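Local coordinates for protein glycosyl hydrolase BlGH5_18 (Bifidobacterium longum subsp. infantis, PDB 7LQX) that probably hydrolyses glycosidic bonds in N-glycans as a family GH5 (subfamily 18) enzyme of a gut bifidobacterium, at residues A[47-52]-A[95-100]; A[182-187]-A[219-224]; A[205-210]-A[435-440]; A[309-314]-A[345-350]. One frame throughout, in Å; residues are numbered along the deposited sequence. Where two conformers were deposited one is given.

Interaction 1: A[47-52]-A[95-100]; sequences SVKEDM and GEQGMD
Van der Waals packing, with no hydrogen bond across it, joins Lys49 and Met52 of helix 45-57 to Gln97 and Met99 in the turn leaving helix 81-96. In the (β/α)8 barrel of this family these helices follow the first and second strands. Gln97 works on the outer side. With CG beside the backbone N (chi1 -59°), Gln97 CG lies 3.6 Å from Met52 CB; the bend at chi2 then turns the amide toward Lys49. In one of its two conformers the extended Lys49 side chain crosses that of Gln97 at about a right angle, Lys49 CG 3.5 Å from Gln97 NE2, which leaves this part of the contact less certain. With an alanine at Gln97, the Lys49 methylenes would probably lose their neighbour and a gap would open beside Met52 CB. Deeper in, two residues modelled as selenomethionine meet obliquely: Met99 runs straight as far as SE and then bends (chi3 -70°), laying its CE 3.7 Å from Met52 SE and 3.4 Å from Met52 O. Gly98, at positive phi, makes the Schellman turn that ends helix 81-96, Met99 N bonding back to Ala94 O; Met99 CB then points toward helix 45-57. Around this pair, Met52 also rests on Met90, Ile93 and Ala94 of helix 81-96, Met99 touches Ile55 of helix 45-57, and both lie on Val63 of strand 62-65.

Interaction 2: A[182-187]-A[219-224]; sequences RIDAWL and PVQAAN
Gln221 reaches straight across from helix 219-224 to Asp184, Leu187 and Ile183 of helix 180-191. It is extended beyond CG, which carries its amide to the other helix; Gln221 NE2 donates to Asp184 OD1 at 2.9 Å, with an N-H...O angle of 153°. The acceptor lies almost in the amide plane, yet the donor comes in from above the carboxylate, whose plane stands 85° from that of the amide. Gln221 OE1 takes Thr218 N, which holds the amide's rotation from its other side. The segments 182-187 and 219-224 run nearly parallel (18°), their axes 10.9 Å apart, as neighbours in the outer ring of a (β/α)8 barrel, and one long side chain bridges that spacing. A leucine in place of Gln221 would probably leave Asp184 OD1 without its cross-helix donor and Thr218 N without its acceptor. The contact is apolar where Leu187 CD1 lies 4.0 Å from Gln221 CB; Ile183 CG2 lies against the amide itself, 3.5 Å from Gln221 OE1.

Interaction 3: A[205-210]-A[435-440]; sequences ENDGVW and KYYTAV. With EDO (1,2-ethanediol), chain C.
One hydrogen bond carries nearly the whole contact between parts of the chain 225 residues apart: Tyr437 OH, in the last turn modelled before the C terminus, donates to Asp207 OD1 at 2.8 Å. The hydroxyl comes in from above the carboxylate, 39° out of its plane, while OD1 itself lies at the edge of the phenol ring, near the ring plane. Asp207 presents that oxygen because its CG sits between the backbone N and the carbonyl carbon (chi1 62°). Its other oxygen, OD2, is taken by Asn237 ND2, so both ends of the carboxylate are gripped, and the Tyr437 ring makes an edge-to-face pair with Tyr211. Next to it, Asn206 ND2 donates to O1 of an ethanediol, probably from the crystallisation liquor, at 2.9 Å, and Asn206 OD1 accepts from Gly208 N at 2.9 Å. That last bond closes an Asx turn that caps the start of helix 208-211, in the loop that follows strand 200-202 at the C-terminal end of the barrel, the end where glycosidases of this fold keep their active site.

Interaction 4: A[309-314]-A[345-350]; sequences VTWWCS and RAFAEM
Phe347 leans from helix 342-354 onto Val309 and Trp311 of strand 306-312, the last strand of the barrel. From CB, which points toward the strand, CG goes anti to the backbone N (chi1 -167°), and this carries the ring to the strand. Along one side of the ring, CD1 lies 3.9 Å from Trp311 CE3, and CE1, the next atom out, comes to 3.7 Å from the same CE3. CE1 also meets Val309 CG1 at 3.8 Å and thus touches both strand residues. Along the other side, CD2 and CE2 approach Trp311 CB, CE2 at 3.8 Å. The tip, CZ, has Trp311 CB close by and Val309 O at 3.8 Å, this carbonyl oxygen lying at the ring edge near its plane. Trp311 CB thus sits over the face of the phenyl ring, 3.9 Å from its centroid and 17° off the normal, a CH-pi contact. The indole then turns its edge toward that same ring, the five-membered ring's centroid 5.3 Å away and the planes at 50°. Ile297 of helix 289-300 and Met60 also touch Phe347, while Val277 of strand 272-277 backs both strand residues. With no hydrogen bond across it, the contact binds helix to strand by apolar burial, and its CH-pi and edge-to-face geometry probably adds a modest preference for this setting of the two rings.

From the N terminus, interaction 1 closes first, spanning 42 residues and drawing together the helices after the first two barrel strands. Residues 182-187 then open interaction 2, but before 219-224 close it, residues 205-210 have opened interaction 3; these two cross, and they touch where Pro219 and Ala222 pack on Trp210. Interaction 3 stays open almost to the end of the modelled chain. Within its span falls the short interaction 4, where the last barrel strand meets the helix that follows it. Interaction 3 spans by far the longest part of the chain, its segments 225 residues apart; its return from 435-440, past the small three-stranded parallel sheet, ties the C-terminal region back onto the barrel.

Interaction 1: A[47-52]-A[95-100]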
loop_
_atom_site.group_PDB
_atom_site.type_symbol
_atom_site.label_atom_id
_atom_site.label_comp_id
_atom_site.label_asym_id
_atom_site.label_seq_id
_atom_site.Cartn_x
_atom_site.Cartn_y
_atom_site.Cartn_z
ATOM N N SER A 47 20.326 -10.963 12.358
ATOM C CA SER A 47 19.147 -11.453 13.064
ATOM C C SER A 47 18.501 -12.620 12.328
ATOM O O SER A 47 17.926 -13.501 12.975
ATOM C CB SER A 47 18.140 -10.324 13.309
ATOM O OG SER A 47 17.392 -9.996 12.152
ATOM N N VAL A 48 18.584 -12.650 10.992
ATOM C CA VAL A 48 18.044 -13.780 10.239
ATOM C C VAL A 48 18.890 -15.022 10.467
ATOM O O VAL A 48 18.363 -16.130 10.635
ATOM C CB VAL A 48 17.944 -13.440 8.744
ATOM C CG1 VAL A 48 17.443 -14.656 7.969
ATOM C CG2 VAL A 48 17.031 -12.264 8.533
ATOM N N LYS A 49 20.216 -14.868 10.455
ATOM C CA LYS A 49 21.090 -15.994 10.757
ATOM C C LYS A 49 20.745 -16.588 12.118
ATOM O O LYS A 49 20.651 -17.811 12.272
ATOM C CB LYS A 49 22.553 -15.558 10.717
ATOM C CG LYS A 49 23.530 -16.709 10.919
ATOM C CD LYS A 49 24.971 -16.251 10.771
ATOM C CE LYS A 49 25.942 -17.392 11.037
ATOM N NZ LYS A 49 27.358 -16.938 10.979
ATOM N N GLU A 50 20.548 -15.728 13.123
ATOM C CA GLU A 50 20.227 -16.220 14.456
ATOM C C GLU A 50 18.846 -16.865 14.488
ATOM O O GLU A 50 18.674 -17.935 15.086
ATOM C CB GLU A 50 20.320 -15.090 15.476
ATOM C CG GLU A 50 20.070 -15.554 16.897
ATOM C CD GLU A 50 21.098 -16.556 17.392
ATOM O OE1 GLU A 50 22.133 -16.773 16.718
ATOM O OE2 GLU A 50 20.866 -17.136 18.472
ATOM N N ASP A 51 17.849 -16.221 13.868
ATOM C CA ASP A 51 16.517 -16.811 13.785
ATOM C C ASP A 51 16.593 -18.203 13.168
ATOM O O ASP A 51 15.988 -19.161 13.661
ATOM C CB ASP A 51 15.597 -15.954 12.906
ATOM C CG ASP A 51 15.113 -14.678 13.573
ATOM O OD1 ASP A 51 15.373 -14.453 14.772
ATOM O OD2 ASP A 51 14.453 -13.901 12.847
HETATM N N MSE A 52 17.325 -18.324 12.065
HETATM C CA MSE A 52 17.409 -19.585 11.347
HETATM C C MSE A 52 18.169 -20.647 12.124
HETATM O O MSE A 52 17.823 -21.828 12.073
HETATM C CB MSE A 52 18.088 -19.381 9.994
HETATM C CG MSE A 52 17.301 -18.536 9.041
HETATM SE SE MSE A 52 15.702 -19.367 8.376
HETATM C CE MSE A 52 15.192 -17.976 7.098
ATOM N N GLY A 95 19.563 -22.024 3.851
ATOM C CA GLY A 95 20.373 -23.140 3.398
ATOM C C GLY A 95 21.672 -23.271 4.167
ATOM O O GLY A 95 22.107 -24.385 4.479
ATOM N N GLU A 96 22.317 -22.139 4.472
ATOM C CA GLU A 96 23.542 -22.180 5.261
ATOM C C GLU A 96 23.267 -22.736 6.646
ATOM O O GLU A 96 24.148 -23.349 7.261
ATOM C CB GLU A 96 24.143 -20.778 5.370
ATOM C CG GLU A 96 24.686 -20.228 4.063
ATOM C CD GLU A 96 25.199 -18.799 4.181
ATOM O OE1 GLU A 96 24.587 -17.991 4.917
ATOM O OE2 GLU A 96 26.221 -18.483 3.534
ATOM N N GLN A 97 22.053 -22.535 7.151
ATOM C CA GLN A 97 21.661 -23.044 8.453
ATOM C C GLN A 97 20.986 -24.405 8.362
ATOM O O GLN A 97 20.331 -24.822 9.324
ATOM C CB GLN A 97 20.781 -22.024 9.182
ATOM C CG GLN A 97 21.450 -20.667 9.393
ATOM C CD GLN A 97 22.715 -20.754 10.226
ATOM O OE1 GLN A 97 22.780 -21.495 11.207
ATOM N NE2 GLN A 97 23.735 -19.999 9.831
ATOM N N GLY A 98 21.120 -25.096 7.225
ATOM C CA GLY A 98 20.760 -26.496 7.116
ATOM C C GLY A 98 19.351 -26.800 6.664
ATOM O O GLY A 98 18.899 -27.942 6.827
HETATM N N MSE A 99 18.653 -25.840 6.073
HETATM C CA MSE A 99 17.245 -26.019 5.749
HETATM C C MSE A 99 16.888 -25.646 4.322
HETATM O O MSE A 99 17.548 -24.820 3.690
HETATM C CB MSE A 99 16.396 -25.180 6.710
HETATM C CG MSE A 99 16.579 -25.578 8.155
HETATM SE SE MSE A 99 15.420 -24.631 9.345
HETATM C CE MSE A 99 16.239 -22.905 9.209
ATOM N N ASP A 100 15.819 -26.264 3.823
ATOM C CA ASP A 100 15.220 -25.883 2.555
ATOM C C ASP A 100 14.330 -24.660 2.747
ATOM O O ASP A 100 13.914 -24.333 3.861
ATOM C CB ASP A 100 14.387 -27.035 1.999
ATOM C CG ASP A 100 15.237 -28.225 1.642
ATOM O OD1 ASP A 100 16.252 -28.031 0.949
ATOM O OD2 ASP A 100 14.911 -29.340 2.085
#

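Interaction 2: A[182-187]-A[219-224]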
loop_
_atom_site.group_PDB
_atom_site.type_symbol
_atom_site.label_atom_id
_atom_site.label_comp_id
_atom_site.label_asym_id
_atom_site.label_seq_id
_atom_site.Cartn_x
_atom_site.Cartn_y
_atom_site.Cartn_z
ATOM N N ARG A 182 -11.965 -18.528 -15.052
ATOM C CA ARG A 182 -10.843 -17.610 -15.188
ATOM C C ARG A 182 -9.706 -17.991 -14.245
ATOM O O ARG A 182 -8.529 -17.897 -14.612
ATOM C CB ARG A 182 -11.286 -16.177 -14.924
ATOM C CG ARG A 182 -10.134 -15.206 -14.916
ATOM C CD ARG A 182 -9.279 -15.281 -16.176
ATOM N NE ARG A 182 -8.026 -14.547 -16.006
ATOM C CZ ARG A 182 -6.902 -14.816 -16.662
ATOM N NH1 ARG A 182 -6.858 -15.808 -17.541
ATOM N NH2 ARG A 182 -5.818 -14.096 -16.430
ATOM N N ILE A 183 -10.039 -18.408 -13.020
ATOM C CA ILE A 183 -9.013 -18.810 -12.065
ATOM C C ILE A 183 -8.288 -20.065 -12.537
ATOM O O ILE A 183 -7.076 -20.198 -12.349
ATOM C CB ILE A 183 -9.626 -18.943 -10.657
ATOM C CG1 ILE A 183 -10.027 -17.559 -10.116
ATOM C CG2 ILE A 183 -8.677 -19.666 -9.698
ATOM C CD1 ILE A 183 -8.907 -16.538 -10.054
ATOM N N ASP A 184 -8.998 -20.996 -13.175
ATOM C CA ASP A 184 -8.314 -22.144 -13.768
ATOM C C ASP A 184 -7.171 -21.682 -14.674
ATOM O O ASP A 184 -6.054 -22.211 -14.620
ATOM C CB ASP A 184 -9.287 -22.973 -14.612
ATOM C CG ASP A 184 -10.275 -23.778 -13.792
ATOM O OD1 ASP A 184 -10.035 -24.051 -12.606
ATOM O OD2 ASP A 184 -11.301 -24.191 -14.379
ATOM N N ALA A 185 -7.459 -20.720 -15.553
ATOM C CA ALA A 185 -6.468 -20.273 -16.526
ATOM C C ALA A 185 -5.391 -19.434 -15.860
ATOM O O ALA A 185 -4.207 -19.549 -16.198
ATOM C CB ALA A 185 -7.156 -19.461 -17.626
ATOM N N TRP A 186 -5.790 -18.584 -14.909
ATOM C CA TRP A 186 -4.843 -17.728 -14.202
ATOM C C TRP A 186 -3.833 -18.562 -13.432
ATOM O O TRP A 186 -2.623 -18.324 -13.512
ATOM C CB TRP A 186 -5.631 -16.806 -13.264
ATOM C CG TRP A 186 -4.774 -15.900 -12.434
ATOM C CD1 TRP A 186 -4.164 -14.749 -12.835
ATOM C CD2 TRP A 186 -4.421 -16.087 -11.063
ATOM N NE1 TRP A 186 -3.455 -14.208 -11.794
ATOM C CE2 TRP A 186 -3.599 -15.007 -10.693
ATOM C CE3 TRP A 186 -4.732 -17.055 -10.105
ATOM C CZ2 TRP A 186 -3.076 -14.873 -9.404
ATOM C CZ3 TRP A 186 -4.211 -16.922 -8.829
ATOM C CH2 TRP A 186 -3.393 -15.839 -8.491
ATOM N N LEU A 187 -4.313 -19.560 -12.690
ATOM C CA LEU A 187 -3.408 -20.446 -11.973
ATOM C C LEU A 187 -2.456 -21.145 -12.932
ATOM O O LEU A 187 -1.241 -21.162 -12.716
ATOM C CB LEU A 187 -4.206 -21.481 -11.183
ATOM C CG LEU A 187 -4.938 -20.995 -9.938
ATOM C CD1 LEU A 187 -5.834 -22.089 -9.372
ATOM C CD2 LEU A 187 -3.936 -20.528 -8.895
ATOM N N PRO A 219 -12.304 -26.642 -4.821
ATOM C CA PRO A 219 -11.591 -27.868 -4.412
ATOM C C PRO A 219 -10.828 -28.548 -5.536
ATOM O O PRO A 219 -9.702 -29.020 -5.320
ATOM C CB PRO A 219 -12.725 -28.751 -3.868
ATOM C CG PRO A 219 -13.730 -27.751 -3.347
ATOM C CD PRO A 219 -13.697 -26.621 -4.338
ATOM N N VAL A 220 -11.415 -28.634 -6.729
ATOM C CA VAL A 220 -10.722 -29.286 -7.837
ATOM C C VAL A 220 -9.416 -28.566 -8.166
ATOM O O VAL A 220 -8.382 -29.207 -8.396
ATOM C CB VAL A 220 -11.654 -29.419 -9.058
ATOM C CG1 VAL A 220 -10.868 -29.773 -10.312
ATOM C CG2 VAL A 220 -12.740 -30.463 -8.778
ATOM N N GLN A 221 -9.422 -27.228 -8.174
ATOM C CA GLN A 221 -8.179 -26.504 -8.423
ATOM C C GLN A 221 -7.160 -26.786 -7.321
ATOM O O GLN A 221 -5.973 -27.015 -7.592
ATOM C CB GLN A 221 -8.435 -24.997 -8.470
ATOM C CG GLN A 221 -9.275 -24.492 -9.604
ATOM C CD GLN A 221 -9.890 -23.145 -9.277
ATOM O OE1 GLN A 221 -9.743 -22.647 -8.167
ATOM N NE2 GLN A 221 -10.606 -22.564 -10.235
ATOM N N ALA A 222 -7.603 -26.741 -6.064
ATOM C CA ALA A 222 -6.674 -26.903 -4.957
ATOM C C ALA A 222 -6.019 -28.271 -4.983
ATOM O O ALA A 222 -4.846 -28.406 -4.619
ATOM C CB ALA A 222 -7.396 -26.705 -3.625
ATOM N N ALA A 223 -6.754 -29.289 -5.409
ATOM C CA ALA A 223 -6.304 -30.671 -5.319
ATOM C C ALA A 223 -5.770 -31.211 -6.638
ATOM O O ALA A 223 -5.460 -32.404 -6.725
ATOM C CB ALA A 223 -7.437 -31.553 -4.781
ATOM N N ASN A 224 -5.639 -30.367 -7.658
ATOM C CA ASN A 224 -5.101 -30.828 -8.934
ATOM C C ASN A 224 -4.132 -29.869 -9.601
ATOM O O ASN A 224 -3.238 -30.336 -10.310
ATOM C CB ASN A 224 -6.222 -31.168 -9.913
ATOM C CG ASN A 224 -7.035 -32.326 -9.433
ATOM O OD1 ASN A 224 -6.664 -33.489 -9.628
ATOM N ND2 ASN A 224 -8.123 -32.034 -8.757
#

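Interaction 3: A[205-210]-A[435-440]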
loop_
_atom_site.group_PDB
_atom_site.type_symbol
_atom_site.label_atom_id
_atom_site.label_comp_id
_atom_site.label_asym_id
_atom_site.label_seq_id
_atom_site.Cartn_x
_atom_site.Cartn_y
_atom_site.Cartn_z
ATOM N N GLU A 205 -4.958 -21.314 -0.951
ATOM C CA GLU A 205 -6.183 -20.651 -0.543
ATOM C C GLU A 205 -6.412 -20.847 0.948
ATOM O O GLU A 205 -5.939 -21.822 1.547
ATOM C CB GLU A 205 -7.367 -21.225 -1.312
ATOM C CG GLU A 205 -7.318 -20.926 -2.797
ATOM C CD GLU A 205 -6.378 -21.827 -3.593
ATOM O OE1 GLU A 205 -6.413 -23.064 -3.423
ATOM O OE2 GLU A 205 -5.619 -21.277 -4.417
ATOM N N ASN A 206 -7.141 -19.906 1.544
ATOM C CA ASN A 206 -7.716 -20.144 2.856
ATOM C C ASN A 206 -8.849 -21.159 2.725
ATOM O O ASN A 206 -9.191 -21.609 1.627
ATOM C CB ASN A 206 -8.141 -18.834 3.520
ATOM C CG ASN A 206 -9.280 -18.144 2.811
ATOM O OD1 ASN A 206 -10.177 -18.785 2.259
ATOM N ND2 ASN A 206 -9.261 -16.815 2.840
ATOM N N ASP A 207 -9.442 -21.527 3.864
ATOM C CA ASP A 207 -10.402 -22.627 3.868
ATOM C C ASP A 207 -11.718 -22.281 3.187
ATOM O O ASP A 207 -12.561 -23.174 3.042
ATOM C CB ASP A 207 -10.608 -23.211 5.272
ATOM C CG ASP A 207 -11.169 -22.221 6.271
ATOM O OD1 ASP A 207 -11.778 -21.218 5.859
ATOM O OD2 ASP A 207 -11.019 -22.470 7.494
ATOM N N GLY A 208 -11.897 -21.042 2.728
ATOM C CA GLY A 208 -13.014 -20.754 1.850
ATOM C C GLY A 208 -13.053 -21.648 0.624
ATOM O O GLY A 208 -14.128 -21.932 0.092
ATOM N N VAL A 209 -11.887 -22.097 0.152
ATOM C CA VAL A 209 -11.864 -22.983 -1.007
ATOM C C VAL A 209 -12.642 -24.263 -0.726
ATOM O O VAL A 209 -13.300 -24.807 -1.621
ATOM C CB VAL A 209 -10.414 -23.260 -1.459
ATOM C CG1 VAL A 209 -9.658 -24.112 -0.453
ATOM C CG2 VAL A 209 -10.400 -23.911 -2.832
ATOM N N TRP A 210 -12.607 -24.748 0.519
ATOM C CA TRP A 210 -13.282 -25.990 0.885
ATOM C C TRP A 210 -14.708 -25.770 1.352
ATOM O O TRP A 210 -15.543 -26.671 1.229
ATOM C CB TRP A 210 -12.512 -26.728 2.008
ATOM C CG TRP A 210 -11.088 -26.938 1.636
ATOM C CD1 TRP A 210 -10.010 -26.321 2.180
ATOM C CD2 TRP A 210 -10.583 -27.774 0.586
ATOM N NE1 TRP A 210 -8.861 -26.720 1.544
ATOM C CE2 TRP A 210 -9.190 -27.607 0.556
ATOM C CE3 TRP A 210 -11.173 -28.652 -0.322
ATOM C CZ2 TRP A 210 -8.378 -28.279 -0.346
ATOM C CZ3 TRP A 210 -10.362 -29.313 -1.222
ATOM C CH2 TRP A 210 -8.981 -29.126 -1.221
ATOM N N LYS A 435 -23.015 -24.395 10.025
ATOM C CA LYS A 435 -23.625 -23.424 10.926
ATOM C C LYS A 435 -22.612 -22.726 11.826
ATOM O O LYS A 435 -22.862 -21.598 12.262
ATOM C CB LYS A 435 -24.708 -24.093 11.765
ATOM C CG LYS A 435 -24.253 -25.331 12.499
ATOM C CD LYS A 435 -25.365 -25.863 13.393
ATOM C CE LYS A 435 -25.067 -27.268 13.879
ATOM N NZ LYS A 435 -25.208 -28.254 12.776
ATOM N N TYR A 436 -21.481 -23.361 12.139
ATOM C CA TYR A 436 -20.499 -22.729 13.012
ATOM C C TYR A 436 -19.477 -21.894 12.251
ATOM O O TYR A 436 -18.861 -20.999 12.835
ATOM C CB TYR A 436 -19.753 -23.780 13.834
ATOM C CG TYR A 436 -20.646 -24.665 14.672
ATOM C CD1 TYR A 436 -21.698 -24.137 15.413
ATOM C CD2 TYR A 436 -20.438 -26.037 14.718
ATOM C CE1 TYR A 436 -22.516 -24.959 16.184
ATOM C CE2 TYR A 436 -21.246 -26.860 15.483
ATOM C CZ TYR A 436 -22.284 -26.323 16.205
ATOM O OH TYR A 436 -23.073 -27.166 16.953
ATOM N N TYR A 437 -19.261 -22.185 10.976
ATOM C CA TYR A 437 -18.389 -21.360 10.156
ATOM C C TYR A 437 -19.035 -20.014 9.904
ATOM O O TYR A 437 -18.401 -18.965 10.056
ATOM C CB TYR A 437 -18.212 -22.079 8.827
ATOM C CG TYR A 437 -17.168 -21.580 7.872
ATOM C CD1 TYR A 437 -15.818 -21.658 8.177
ATOM C CD2 TYR A 437 -17.532 -21.122 6.614
ATOM C CE1 TYR A 437 -14.863 -21.254 7.273
ATOM C CE2 TYR A 437 -16.589 -20.720 5.704
ATOM C CZ TYR A 437 -15.256 -20.791 6.031
ATOM O OH TYR A 437 -14.310 -20.407 5.112
ATOM N N THR A 438 -20.305 -20.038 9.500
ATOM C CA THR A 438 -21.028 -18.825 9.156
ATOM C C THR A 438 -21.277 -17.966 10.381
ATOM O O THR A 438 -21.298 -16.734 10.278
ATOM C CB THR A 438 -22.347 -19.222 8.500
ATOM O OG1 THR A 438 -23.119 -20.010 9.416
ATOM C CG2 THR A 438 -22.089 -20.053 7.253
ATOM N N ALA A 439 -21.463 -18.592 11.546
ATOM C CA ALA A 439 -21.616 -17.831 12.778
ATOM C C ALA A 439 -20.361 -17.031 13.094
ATOM O O ALA A 439 -20.439 -15.990 13.755
ATOM C CB ALA A 439 -21.950 -18.773 13.935
ATOM N N VAL A 440 -19.202 -17.496 12.635
ATOM C CA VAL A 440 -17.954 -16.768 12.835
ATOM C C VAL A 440 -17.974 -15.471 12.030
ATOM O O VAL A 440 -17.762 -14.388 12.575
ATOM C CB VAL A 440 -16.733 -17.627 12.474
ATOM C CG1 VAL A 440 -15.496 -16.749 12.326
ATOM C CG2 VAL A 440 -16.508 -18.674 13.538
HETATM C C1 EDO C . -12.479 -16.336 1.238
HETATM O O1 EDO C . -11.649 -15.410 1.944
HETATM C C2 EDO C . -13.855 -15.726 1.003
HETATM O O2 EDO C . -13.718 -14.439 0.389
#

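Interaction 4: A[309-314]-A[345-350]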
loop_
_atom_site.group_PDB
_atom_site.type_symbol
_atom_site.label_atom_id
_atom_site.label_comp_id
_atom_site.label_asym_id
_atom_site.label_seq_id
_atom_site.Cartn_x
_atom_site.Cartn_y
_atom_site.Cartn_z
ATOM N N VAL A 309 4.347 -30.796 7.613
ATOM C CA VAL A 309 3.638 -29.913 8.529
ATOM C C VAL A 309 4.515 -28.691 8.741
ATOM O O VAL A 309 5.691 -28.823 9.090
ATOM C CB VAL A 309 3.364 -30.595 9.885
ATOM C CG1 VAL A 309 2.663 -29.616 10.828
ATOM C CG2 VAL A 309 2.564 -31.874 9.692
ATOM N N THR A 310 3.941 -27.511 8.542
ATOM C CA THR A 310 4.659 -26.245 8.675
ATOM C C THR A 310 3.894 -25.369 9.650
ATOM O O THR A 310 2.799 -24.894 9.344
ATOM C CB THR A 310 4.828 -25.597 7.302
ATOM O OG1 THR A 310 5.394 -26.574 6.409
ATOM C CG2 THR A 310 5.718 -24.378 7.366
ATOM N N TRP A 311 4.462 -25.190 10.838
ATOM C CA TRP A 311 3.745 -24.507 11.906
ATOM C C TRP A 311 3.657 -23.010 11.607
ATOM O O TRP A 311 4.602 -22.410 11.092
ATOM C CB TRP A 311 4.415 -24.769 13.284
ATOM C CG TRP A 311 3.382 -24.574 14.348
ATOM C CD1 TRP A 311 3.166 -23.456 15.107
ATOM C CD2 TRP A 311 2.361 -25.505 14.708
ATOM N NE1 TRP A 311 2.078 -23.648 15.925
ATOM C CE2 TRP A 311 1.565 -24.897 15.695
ATOM C CE3 TRP A 311 2.049 -26.806 14.297
ATOM C CZ2 TRP A 311 0.473 -25.537 16.267
ATOM C CZ3 TRP A 311 0.963 -27.435 14.868
ATOM C CH2 TRP A 311 0.186 -26.798 15.838
ATOM N N TRP A 312 2.496 -22.413 11.891
ATOM C CA TRP A 312 2.344 -20.958 11.902
ATOM C C TRP A 312 2.395 -20.529 13.370
ATOM O O TRP A 312 1.428 -20.756 14.096
ATOM C CB TRP A 312 1.020 -20.493 11.264
ATOM C CG TRP A 312 1.081 -19.011 11.192
ATOM C CD1 TRP A 312 0.854 -18.139 12.212
ATOM C CD2 TRP A 312 1.493 -18.222 10.072
ATOM N NE1 TRP A 312 1.100 -16.855 11.801
ATOM C CE2 TRP A 312 1.485 -16.876 10.486
ATOM C CE3 TRP A 312 1.858 -18.522 8.754
ATOM C CZ2 TRP A 312 1.834 -15.830 9.630
ATOM C CZ3 TRP A 312 2.202 -17.488 7.906
ATOM C CH2 TRP A 312 2.191 -16.156 8.349
ATOM N N CYS A 313 3.492 -19.896 13.825
ATOM C CA CYS A 313 4.606 -19.403 13.032
ATOM C C CYS A 313 5.887 -19.533 13.860
ATOM O O CYS A 313 5.859 -19.984 15.011
ATOM C CB CYS A 313 4.399 -17.944 12.642
ATOM S SG CYS A 313 3.920 -16.858 13.992
ATOM N N SER A 314 7.024 -19.138 13.292
ATOM C CA SER A 314 8.280 -19.327 14.008
ATOM C C SER A 314 8.355 -18.429 15.236
ATOM O O SER A 314 8.690 -18.896 16.328
ATOM C CB SER A 314 9.470 -19.089 13.080
ATOM O OG SER A 314 9.555 -17.741 12.668
ATOM N N ARG A 345 8.806 -26.638 22.007
ATOM C CA ARG A 345 9.301 -27.937 22.449
ATOM C C ARG A 345 8.385 -29.061 21.975
ATOM O O ARG A 345 8.858 -30.123 21.552
ATOM C CB ARG A 345 9.439 -27.942 23.975
ATOM C CG ARG A 345 10.370 -26.874 24.536
ATOM C CD ARG A 345 10.365 -26.844 26.085
ATOM N NE ARG A 345 11.135 -25.737 26.646
ATOM C CZ ARG A 345 12.462 -25.698 26.690
ATOM N NH1 ARG A 345 13.079 -24.652 27.216
ATOM N NH2 ARG A 345 13.174 -26.702 26.199
ATOM N N ALA A 346 7.069 -28.838 22.013
ATOM C CA ALA A 346 6.139 -29.865 21.553
ATOM C C ALA A 346 6.300 -30.128 20.061
ATOM O O ALA A 346 6.295 -31.287 19.628
ATOM C CB ALA A 346 4.700 -29.455 21.867
ATOM N N PHE A 347 6.434 -29.073 19.259
ATOM C CA PHE A 347 6.584 -29.264 17.820
ATOM C C PHE A 347 7.888 -29.975 17.498
ATOM O O PHE A 347 7.914 -30.859 16.634
ATOM C CB PHE A 347 6.492 -27.923 17.101
ATOM C CG PHE A 347 6.330 -28.035 15.607
ATOM C CD1 PHE A 347 5.284 -28.764 15.059
ATOM C CD2 PHE A 347 7.201 -27.390 14.751
ATOM C CE1 PHE A 347 5.118 -28.856 13.685
ATOM C CE2 PHE A 347 7.033 -27.480 13.378
ATOM C CZ PHE A 347 5.993 -28.213 12.851
ATOM N N ALA A 348 8.967 -29.637 18.212
ATOM C CA ALA A 348 10.226 -30.349 18.039
ATOM C C ALA A 348 10.052 -31.832 18.333
ATOM O O ALA A 348 10.593 -32.685 17.616
ATOM C CB ALA A 348 11.297 -29.747 18.949
ATOM N N GLU A 349 9.305 -32.159 19.391
ATOM C CA GLU A 349 9.067 -33.557 19.733
ATOM C C GLU A 349 8.296 -34.260 18.629
ATOM O O GLU A 349 8.571 -35.418 18.301
ATOM C CB GLU A 349 8.293 -33.649 21.047
ATOM C CG GLU A 349 9.098 -33.253 22.273
ATOM C CD GLU A 349 8.229 -32.830 23.455
ATOM O OE1 GLU A 349 8.767 -32.211 24.400
ATOM O OE2 GLU A 349 7.010 -33.108 23.443
HETATM N N MSE A 350 7.333 -33.575 18.037
HETATM C CA MSE A 350 6.533 -34.189 16.988
HETATM C C MSE A 350 7.371 -34.422 15.738
HETATM O O MSE A 350 7.244 -35.458 15.084
HETATM C CB MSE A 350 5.316 -33.327 16.680
HETATM C CG MSE A 350 4.324 -33.234 17.833
HETATM SE SE MSE A 350 3.690 -34.934 18.511
HETATM C CE MSE A 350 5.084 -35.364 19.784
#